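Local coordinates for PHD finger protein 3 (Homo sapiens, PDB 6IC9) that reads the phosphorylated C-terminal domain of RNA polymerase II through its SPOC domain and regulates neuronal gene expression, at residues A25-K30 / T92-Y97; Q58-Y63 / L149-R154; D126-P131 / L142-L147. All blocks are in the same frame, centred on the assembly; numbering follows the deposited sequence.

Contact 1 of 3, residues A25-K30 / T92-Y97; sequences AKFVTK and TLLFAY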
loop_
_atom_site.group_PDB
_atom_site.type_symbol
_atom_site.label_atom_id
_atom_site.label_comp_id
_atom_site.label_asym_id
_atom_site.label_seq_id
_atom_site.Cartn_x
_atom_site.Cartn_y
_atom_site.Cartn_z
ATOM N N ALA A 25 2.467 -14.749 -3.998
ATOM C CA ALA A 25 1.661 -14.887 -2.792
ATOM C C ALA A 25 0.254 -14.427 -3.113
ATOM O O ALA A 25 0.073 -13.516 -3.932
ATOM C CB ALA A 25 2.245 -14.031 -1.640
ATOM N N LYS A 26 -0.730 -15.061 -2.486
ATOM C CA LYS A 26 -2.116 -14.606 -2.575
ATOM C C LYS A 26 -2.768 -14.847 -1.228
ATOM O O LYS A 26 -2.691 -15.960 -0.707
ATOM C CB LYS A 26 -2.883 -15.324 -3.708
ATOM C CG LYS A 26 -4.372 -15.240 -3.622
ATOM C CD LYS A 26 -5.039 -16.034 -4.775
ATOM C CE LYS A 26 -6.549 -16.206 -4.521
ATOM N NZ LYS A 26 -7.127 -17.126 -5.577
ATOM N N PHE A 27 -3.419 -13.826 -0.659
ATOM C CA PHE A 27 -3.988 -14.042 0.668
ATOM C C PHE A 27 -5.106 -13.048 0.907
ATOM O O PHE A 27 -5.207 -12.029 0.221
ATOM C CB PHE A 27 -2.913 -13.929 1.747
ATOM C CG PHE A 27 -2.118 -12.637 1.682
ATOM C CD1 PHE A 27 -0.996 -12.533 0.838
ATOM C CD2 PHE A 27 -2.540 -11.533 2.375
ATOM C CE1 PHE A 27 -0.245 -11.321 0.762
ATOM C CE2 PHE A 27 -1.775 -10.298 2.292
ATOM C CZ PHE A 27 -0.668 -10.237 1.451
ATOM N N VAL A 28 -5.914 -13.346 1.923
ATOM C CA VAL A 28 -6.997 -12.480 2.389
ATOM C C VAL A 28 -6.450 -11.587 3.485
ATOM O O VAL A 28 -5.721 -12.034 4.375
ATOM C CB VAL A 28 -8.190 -13.277 2.925
ATOM C CG1 VAL A 28 -9.349 -12.319 3.293
ATOM C CG2 VAL A 28 -8.608 -14.289 1.878
ATOM N N THR A 29 -6.817 -10.322 3.418
ATOM C CA THR A 29 -6.272 -9.338 4.334
ATOM C C THR A 29 -7.372 -8.334 4.664
ATOM O O THR A 29 -8.264 -8.095 3.864
ATOM C CB THR A 29 -5.029 -8.665 3.708
ATOM O OG1 THR A 29 -4.523 -7.678 4.603
ATOM C CG2 THR A 29 -5.421 -7.949 2.421
ATOM N N LYS A 30 -7.265 -7.693 5.831
ATOM C CA LYS A 30 -8.106 -6.562 6.167
ATOM C C LYS A 30 -7.209 -5.329 6.190
ATOM O O LYS A 30 -6.058 -5.428 6.621
ATOM C CB LYS A 30 -8.752 -6.756 7.538
ATOM C CG LYS A 30 -9.987 -7.726 7.507
ATOM C CD LYS A 30 -10.354 -8.127 8.955
ATOM C CE LYS A 30 -11.663 -8.973 8.984
ATOM N NZ LYS A 30 -11.926 -9.519 10.381
ATOM N N THR A 92 3.663 -12.944 4.905
ATOM C CA THR A 92 5.100 -12.957 5.182
ATOM C C THR A 92 5.942 -13.163 3.920
ATOM O O THR A 92 6.989 -12.518 3.763
ATOM C CB THR A 92 5.390 -14.017 6.234
ATOM O OG1 THR A 92 4.716 -13.626 7.435
ATOM C CG2 THR A 92 6.889 -14.151 6.517
ATOM N N LEU A 93 5.535 -14.083 3.025
ATOM C CA LEU A 93 6.278 -14.239 1.767
ATOM C C LEU A 93 6.304 -12.943 0.975
ATOM O O LEU A 93 7.337 -12.571 0.401
ATOM C CB LEU A 93 5.646 -15.321 0.886
ATOM C CG LEU A 93 5.905 -16.745 1.344
ATOM C CD1 LEU A 93 4.924 -17.695 0.632
ATOM C CD2 LEU A 93 7.351 -17.086 1.014
ATOM N N LEU A 94 5.160 -12.261 0.907
ATOM C CA LEU A 94 5.089 -11.023 0.152
ATOM C C LEU A 94 5.888 -9.917 0.813
ATOM O O LEU A 94 6.627 -9.195 0.128
ATOM C CB LEU A 94 3.620 -10.592 -0.009
ATOM C CG LEU A 94 3.422 -9.490 -1.081
ATOM C CD1 LEU A 94 3.925 -9.928 -2.419
ATOM C CD2 LEU A 94 1.922 -9.158 -1.161
ATOM N N PHE A 95 5.772 -9.778 2.138
ATOM C CA PHE A 95 6.649 -8.837 2.854
ATOM C C PHE A 95 8.132 -9.102 2.529
ATOM O O PHE A 95 8.877 -8.188 2.192
ATOM C CB PHE A 95 6.453 -8.980 4.372
ATOM C CG PHE A 95 7.419 -8.113 5.156
ATOM C CD1 PHE A 95 8.657 -8.566 5.530
ATOM C CD2 PHE A 95 7.087 -6.806 5.420
ATOM C CE1 PHE A 95 9.561 -7.726 6.221
ATOM C CE2 PHE A 95 7.987 -5.965 6.110
ATOM C CZ PHE A 95 9.207 -6.438 6.501
ATOM N N ALA A 96 8.561 -10.363 2.643
ATOM C CA ALA A 96 9.959 -10.717 2.393
ATOM C C ALA A 96 10.356 -10.452 0.944
ATOM O O ALA A 96 11.504 -10.045 0.661
ATOM C CB ALA A 96 10.214 -12.193 2.748
ATOM N N TYR A 97 9.441 -10.703 0.017
ATOM C CA TYR A 97 9.733 -10.465 -1.397
ATOM C C TYR A 97 10.200 -9.036 -1.603
ATOM O O TYR A 97 11.240 -8.780 -2.231
ATOM C CB TYR A 97 8.471 -10.743 -2.250
ATOM C CG TYR A 97 8.746 -10.429 -3.709
ATOM C CD1 TYR A 97 9.175 -11.414 -4.557
ATOM C CD2 TYR A 97 8.625 -9.107 -4.208
ATOM C CE1 TYR A 97 9.484 -11.134 -5.876
ATOM C CE2 TYR A 97 8.958 -8.804 -5.513
ATOM C CZ TYR A 97 9.365 -9.839 -6.350
ATOM O OH TYR A 97 9.688 -9.531 -7.655
#
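L93, which meets A25 across this contact, offers its O to Y97 N at 2.8 Å, a helix-backbone bond and the shortest polar bond within the two segments. No hydrogen bond joins strand 25-30 to helix 92-97; they meet through carbon alone. Their axes approach to 8.3 Å with N-to-C directions 130° apart, and A25 and L94 come closest, 5.9 Å from CA to CA. The small side chain of A25 is consistent with so close an approach: its CB rests on the L94 CB at 4.0 Å, with the L93 CB a looser neighbour at 4.4 Å. Next along the strand face comes F27. Its CG lies between the backbone N and the carbonyl carbon (chi1 53°), and the ring offers its edge to L94. There CE1 meets L94 CD2 at 3.6 Å, near the ring plane, and the two side chains cross at about a right angle. L94 reaches this edge with CG anti to the backbone N (chi1 -166°). L94 also packs on I19, M21 and L119, while F27 touches S90 and D87, one and two turns before L94 in the same helix. D87 OD1 further accepts a hydrogen bond from V28 N. A buried leucine of helix 85-101 laid against alternate residues of strand 25-35 fits the SPOC fold, a distorted beta-barrel framed by helices.

Contact 2 of 3, residues Q58-Y63 / L149-R154; sequences QTVWDY and LGLIIR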
loop_
_atom_site.group_PDB
_atom_site.type_symbol
_atom_site.label_atom_id
_atom_site.label_comp_id
_atom_site.label_asym_id
_atom_site.label_seq_id
_atom_site.Cartn_x
_atom_site.Cartn_y
_atom_site.Cartn_z
ATOM N N GLN A 58 12.649 5.373 -4.063
ATOM C CA GLN A 58 12.925 6.774 -4.362
ATOM C C GLN A 58 12.030 7.297 -5.491
ATOM O O GLN A 58 11.607 8.460 -5.460
ATOM C CB GLN A 58 14.404 6.946 -4.703
ATOM C CG GLN A 58 14.822 8.404 -4.870
ATOM C CD GLN A 58 14.592 9.194 -3.590
ATOM O OE1 GLN A 58 15.083 8.811 -2.520
ATOM N NE2 GLN A 58 13.837 10.279 -3.680
ATOM N N THR A 59 11.718 6.455 -6.491
ATOM C CA THR A 59 10.808 6.878 -7.558
ATOM C C THR A 59 9.433 7.213 -6.990
ATOM O O THR A 59 8.840 8.235 -7.348
ATOM C CB THR A 59 10.711 5.794 -8.640
ATOM O OG1 THR A 59 12.021 5.546 -9.168
ATOM C CG2 THR A 59 9.803 6.257 -9.805
ATOM N N VAL A 60 8.911 6.363 -6.097
ATOM C CA VAL A 60 7.638 6.662 -5.439
ATOM C C VAL A 60 7.718 7.968 -4.654
ATOM O O VAL A 60 6.796 8.780 -4.700
ATOM C CB VAL A 60 7.240 5.488 -4.537
ATOM C CG1 VAL A 60 5.984 5.853 -3.673
ATOM C CG2 VAL A 60 6.892 4.319 -5.459
ATOM N N TRP A 61 8.781 8.155 -3.848
ATOM C CA TRP A 61 8.810 9.364 -3.008
ATOM C C TRP A 61 9.001 10.635 -3.836
ATOM O O TRP A 61 8.433 11.667 -3.496
ATOM C CB TRP A 61 9.890 9.241 -1.918
ATOM C CG TRP A 61 9.554 8.054 -1.018
ATOM C CD1 TRP A 61 10.361 7.003 -0.719
ATOM C CD2 TRP A 61 8.302 7.798 -0.355
ATOM N NE1 TRP A 61 9.705 6.121 0.098
ATOM C CE2 TRP A 61 8.434 6.571 0.318
ATOM C CE3 TRP A 61 7.071 8.478 -0.296
ATOM C CZ2 TRP A 61 7.390 6.006 1.074
ATOM C CZ3 TRP A 61 6.030 7.931 0.457
ATOM C CH2 TRP A 61 6.201 6.698 1.132
ATOM N N ASP A 62 9.754 10.582 -4.929
ATOM C CA ASP A 62 9.797 11.731 -5.841
ATOM C C ASP A 62 8.410 12.038 -6.409
ATOM O O ASP A 62 7.967 13.187 -6.425
ATOM C CB ASP A 62 10.771 11.454 -6.984
ATOM C CG ASP A 62 12.214 11.416 -6.529
ATOM O OD1 ASP A 62 13.087 10.986 -7.320
ATOM O OD2 ASP A 62 12.469 11.770 -5.372
ATOM N N TYR A 63 7.680 10.991 -6.830
ATOM C CA TYR A 63 6.335 11.163 -7.356
ATOM C C TYR A 63 5.387 11.712 -6.298
ATOM O O TYR A 63 4.549 12.589 -6.577
ATOM C CB TYR A 63 5.871 9.790 -7.866
ATOM C CG TYR A 63 4.465 9.716 -8.322
ATOM C CD1 TYR A 63 3.629 8.696 -7.858
ATOM C CD2 TYR A 63 3.953 10.646 -9.222
ATOM C CE1 TYR A 63 2.306 8.583 -8.291
ATOM C CE2 TYR A 63 2.614 10.539 -9.672
ATOM C CZ TYR A 63 1.811 9.525 -9.197
ATOM O OH TYR A 63 0.523 9.411 -9.643
ATOM N N LEU A 149 2.143 -1.937 4.256
ATOM C CA LEU A 149 1.322 -0.748 4.158
ATOM C C LEU A 149 0.846 -0.571 2.727
ATOM O O LEU A 149 1.536 -0.954 1.788
ATOM C CB LEU A 149 2.215 0.455 4.557
ATOM C CG LEU A 149 2.243 0.994 5.998
ATOM C CD1 LEU A 149 2.226 -0.035 7.097
ATOM C CD2 LEU A 149 3.393 2.054 6.174
ATOM N N GLY A 150 -0.301 0.070 2.557
ATOM C CA GLY A 150 -0.758 0.521 1.258
ATOM C C GLY A 150 -0.713 2.044 1.226
ATOM O O GLY A 150 -1.315 2.705 2.068
ATOM N N LEU A 151 -0.030 2.576 0.227
ATOM C CA LEU A 151 0.001 4.021 -0.053
ATOM C C LEU A 151 -0.936 4.247 -1.212
ATOM O O LEU A 151 -0.669 3.766 -2.311
ATOM C CB LEU A 151 1.437 4.434 -0.401
ATOM C CG LEU A 151 1.605 5.832 -0.965
ATOM C CD1 LEU A 151 1.140 6.777 0.081
ATOM C CD2 LEU A 151 3.127 6.020 -1.272
ATOM N N ILE A 152 -2.044 4.963 -0.979
ATOM C CA ILE A 152 -3.112 5.073 -1.960
ATOM C C ILE A 152 -3.247 6.533 -2.400
ATOM O O ILE A 152 -3.490 7.425 -1.569
ATOM C CB ILE A 152 -4.447 4.545 -1.390
ATOM C CG1 ILE A 152 -4.195 3.156 -0.755
ATOM C CG2 ILE A 152 -5.503 4.449 -2.478
ATOM C CD1 ILE A 152 -5.417 2.642 0.006
ATOM N N ILE A 153 -3.073 6.769 -3.694
ATOM C CA ILE A 153 -3.276 8.081 -4.317
ATOM C C ILE A 153 -4.667 8.105 -4.934
ATOM O O ILE A 153 -4.935 7.361 -5.882
ATOM C CB ILE A 153 -2.225 8.349 -5.408
ATOM C CG1 ILE A 153 -0.826 7.958 -4.920
ATOM C CG2 ILE A 153 -2.316 9.824 -5.905
ATOM C CD1 ILE A 153 -0.414 8.690 -3.643
ATOM N N ARG A 154 -5.547 8.981 -4.437
ATOM C CA ARG A 154 -6.907 9.085 -4.959
ATOM C C ARG A 154 -7.186 10.459 -5.584
ATOM O O ARG A 154 -6.577 11.470 -5.236
ATOM C CB ARG A 154 -7.902 8.805 -3.838
ATOM C CG ARG A 154 -7.375 7.627 -2.956
ATOM C CD ARG A 154 -7.931 7.619 -1.529
ATOM N NE ARG A 154 -9.280 7.139 -1.639
ATOM C CZ ARG A 154 -10.191 7.107 -0.672
ATOM N NH1 ARG A 154 -9.942 7.538 0.563
ATOM N NH2 ARG A 154 -11.369 6.613 -0.979
#
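Helix 58-63 packs against strand 149-154 with no hydrogen bond between them, and even the nearest backbone pair, V60 and L151, stands 9.7 Å apart from CA to CA. Side chains bridge that gap, and one methyl does most of the work: L151 CD2. It meets V60 CG1 at 3.7 Å, the two aliphatic chains reaching toward each other tip to tip. The same methyl lies 3.9 Å from W61 CZ3 and 4.0 Å from W61 CH2, so the benzo part of the indole touches it while the pyrrole part lies farther off. W61 leaves the helix pointing away from the strand; with CG anti to the carbonyl carbon (chi1 -62°) the ring folds back and crosses the leucine obliquely. In the SPOC barrel this is helix 57-70 covering one stretch of wall: strand 147-155 pairs there with strands 73-82 and 114-122, which supply I75 to L151 and I120 to W61. The polar end of W61 is also engaged, NE1 bonding to Y104 OH, and L132 packs against its side chain. Away from the strand, Q58 NE2 donates to D62 OD2 at 2.6 Å with an N-H...O angle of 144°. The acceptor lies in the amide plane of Q58, but the carboxylate is met from above its own plane, by 40°, and the bond spans one helical turn. Two more residues of this helix, T59 and Y63, pack on apolar side chains of the bound phosphopeptide, and Y63 OH bonds to D116 OD1 and K115 NZ.

Contact 3 of 3, residues D126-P131 / L142-L147; sequences DKIPHP and LHRPNL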
loop_
_atom_site.group_PDB
_atom_site.type_symbol
_atom_site.label_atom_id
_atom_site.label_comp_id
_atom_site.label_asym_id
_atom_site.label_seq_id
_atom_site.Cartn_x
_atom_site.Cartn_y
_atom_site.Cartn_z
ATOM N N ASP A 126 11.966 -0.820 11.583
ATOM C CA ASP A 126 12.222 0.202 10.582
ATOM C C ASP A 126 11.697 1.538 11.054
ATOM O O ASP A 126 10.694 1.626 11.778
ATOM C CB ASP A 126 11.546 -0.117 9.239
ATOM C CG ASP A 126 12.312 -1.117 8.397
ATOM O OD1 ASP A 126 13.374 -1.617 8.848
ATOM O OD2 ASP A 126 11.820 -1.418 7.270
ATOM N N LYS A 127 12.376 2.583 10.603
ATOM C CA LYS A 127 11.870 3.936 10.689
ATOM C C LYS A 127 10.814 4.155 9.618
ATOM O O LYS A 127 10.881 3.587 8.528
ATOM C CB LYS A 127 13.017 4.928 10.522
ATOM C CG LYS A 127 14.004 4.873 11.675
ATOM C CD LYS A 127 13.846 6.084 12.610
ATOM C CE LYS A 127 14.710 7.255 12.144
ATOM N NZ LYS A 127 14.628 8.412 13.080
ATOM N N ILE A 128 9.814 4.952 9.949
ATOM C CA ILE A 128 8.790 5.235 8.950
ATOM C C ILE A 128 9.394 6.129 7.873
ATOM O O ILE A 128 10.035 7.136 8.207
ATOM C CB ILE A 128 7.575 5.890 9.611
ATOM C CG1 ILE A 128 6.874 4.892 10.564
ATOM C CG2 ILE A 128 6.638 6.406 8.552
ATOM C CD1 ILE A 128 7.188 5.106 12.077
ATOM N N PRO A 129 9.282 5.786 6.594
ATOM C CA PRO A 129 9.736 6.702 5.536
ATOM C C PRO A 129 9.265 8.135 5.770
ATOM O O PRO A 129 8.072 8.385 5.972
ATOM C CB PRO A 129 9.091 6.113 4.271
ATOM C CG PRO A 129 9.007 4.614 4.566
ATOM C CD PRO A 129 8.789 4.496 6.063
ATOM N N HIS A 130 10.208 9.089 5.667
ATOM C CA HIS A 130 9.917 10.465 6.070
ATOM C C HIS A 130 8.749 11.106 5.319
ATOM O O HIS A 130 7.966 11.826 5.963
ATOM C CB HIS A 130 11.209 11.320 5.992
ATOM C CG HIS A 130 11.552 11.859 4.628
ATOM N ND1 HIS A 130 10.804 12.826 3.982
ATOM C CD2 HIS A 130 12.590 11.580 3.799
ATOM C CE1 HIS A 130 11.351 13.102 2.810
ATOM N NE2 HIS A 130 12.438 12.360 2.675
ATOM N N PRO A 131 8.538 10.889 4.019
ATOM C CA PRO A 131 7.388 11.542 3.366
ATOM C C PRO A 131 6.028 11.102 3.905
ATOM O O PRO A 131 5.027 11.779 3.630
ATOM C CB PRO A 131 7.547 11.143 1.896
ATOM C CG PRO A 131 8.945 10.740 1.787
ATOM C CD PRO A 131 9.297 10.093 3.054
ATOM N N LEU A 142 4.304 1.775 18.245
ATOM C CA LEU A 142 5.742 1.642 18.313
ATOM C C LEU A 142 6.150 0.174 18.232
ATOM O O LEU A 142 7.146 -0.169 17.596
ATOM C CB LEU A 142 6.257 2.262 19.615
ATOM C CG LEU A 142 7.709 1.919 19.922
ATOM C CD1 LEU A 142 8.640 2.629 18.936
ATOM C CD2 LEU A 142 8.119 2.272 21.365
ATOM N N HIS A 143 5.424 -0.687 18.911
ATOM C CA HIS A 143 5.787 -2.102 19.009
ATOM C C HIS A 143 4.893 -2.859 18.040
ATOM O O HIS A 143 3.687 -2.956 18.266
ATOM C CB HIS A 143 5.580 -2.594 20.436
ATOM C CG HIS A 143 6.223 -3.914 20.694
ATOM N ND1 HIS A 143 5.538 -4.974 21.251
ATOM C CD2 HIS A 143 7.482 -4.350 20.464
ATOM C CE1 HIS A 143 6.356 -6.007 21.352
ATOM N NE2 HIS A 143 7.545 -5.651 20.897
ATOM N N ARG A 144 5.447 -3.296 16.921
ATOM C CA ARG A 144 4.559 -3.791 15.874
ATOM C C ARG A 144 5.256 -4.913 15.135
ATOM O O ARG A 144 6.481 -5.035 15.203
ATOM C CB ARG A 144 4.153 -2.668 14.896
ATOM C CG ARG A 144 5.274 -1.791 14.537
ATOM C CD ARG A 144 4.876 -0.755 13.477
ATOM N NE ARG A 144 6.100 -0.625 12.729
ATOM C CZ ARG A 144 7.014 0.259 12.986
ATOM N NH1 ARG A 144 6.759 1.121 13.919
ATOM N NH2 ARG A 144 8.141 0.272 12.297
ATOM N N PRO A 145 4.506 -5.765 14.434
ATOM C CA PRO A 145 5.143 -6.791 13.612
ATOM C C PRO A 145 5.649 -6.139 12.330
ATOM O O PRO A 145 5.349 -4.988 12.055
ATOM C CB PRO A 145 4.013 -7.779 13.330
ATOM C CG PRO A 145 2.778 -6.932 13.320
ATOM C CD PRO A 145 3.043 -5.820 14.368
ATOM N N ASN A 146 6.415 -6.894 11.560
ATOM C CA ASN A 146 6.626 -6.511 10.157
ATOM C C ASN A 146 5.264 -6.307 9.512
ATOM O O ASN A 146 4.331 -7.111 9.713
ATOM C CB ASN A 146 7.409 -7.599 9.400
ATOM C CG ASN A 146 8.842 -7.739 9.852
ATOM O OD1 ASN A 146 9.455 -6.794 10.343
ATOM N ND2 ASN A 146 9.406 -8.951 9.672
ATOM N N LEU A 147 5.145 -5.276 8.660
ATOM C CA LEU A 147 3.845 -4.869 8.144
ATOM C C LEU A 147 3.948 -4.577 6.659
ATOM O O LEU A 147 4.976 -4.080 6.175
ATOM C CB LEU A 147 3.347 -3.547 8.796
ATOM C CG LEU A 147 2.835 -3.672 10.226
ATOM C CD1 LEU A 147 2.505 -2.273 10.710
ATOM C CD2 LEU A 147 1.571 -4.597 10.178
#
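R144 lays its guanidinium edge-on to the backbone carbonyl of D126, and the contact turns on that approach. NH2 donates to D126 O at 2.9 Å; the oxygen lies almost exactly in the guanidinium plane, whereas the donor is tilted 20° from the carbonyl plane. The bond is somewhat bent, with an N-H...O angle of 140°. I128 comes in obliquely to the same group, its CD1 4.4 Å from R144 NH1, a loose approach beside the hydrogen bond. The arginine gets there with CG between its backbone N and carbonyl carbon (chi1 42°) and a further bend at chi3, which carries the guanidinium across to the other segment. The same NH2 also bonds to G123 O, and NH1 makes a weak bond to E141 O, just before the arginine's own segment, so two backbone carbonyls share NH2 and a third holds NH1 weakly. Both segments belong to the long connection between strands 114-122 and 147-155, and the contact pins two parts of that connection together at the surface. R144 also packs on L122, at the end of the first strand, and N146 OD1 accepts from A124 N. A leucine in place of R144 would probably leave D126 O and G123 O without this donor and free the two parts of the loop to move apart. The D126 carboxylate is not the arginine's mate: OD2 stays 6.5 Å from R144 NH2 and makes a weak bond to G123 N. Any pull between these opposite charges is therefore likely to be modest, and the grip on the guanidinium comes from neutral main-chain oxygens.

In the fold
All three contacts lie in the single SPOC domain. Contacts 1 and 2 join helices 85-101 and 57-70 to strands of the same sheet, on opposite sides of the chain's centre and with their own centres about 19 Å apart; along the chain their segments alternate. Contact 3, about 17 Å from contact 1 and 16 Å from contact 2 between centres, is nested in the chain between the two segments of contact 2. Its loop touches both neighbours: F95 of contact 1 packs on N146 and L147, and W61 of contact 2 on P129 and P131. The loop thus links the two helices, each of which also packs on the bound peptide, through Y97 in one and residues of the other.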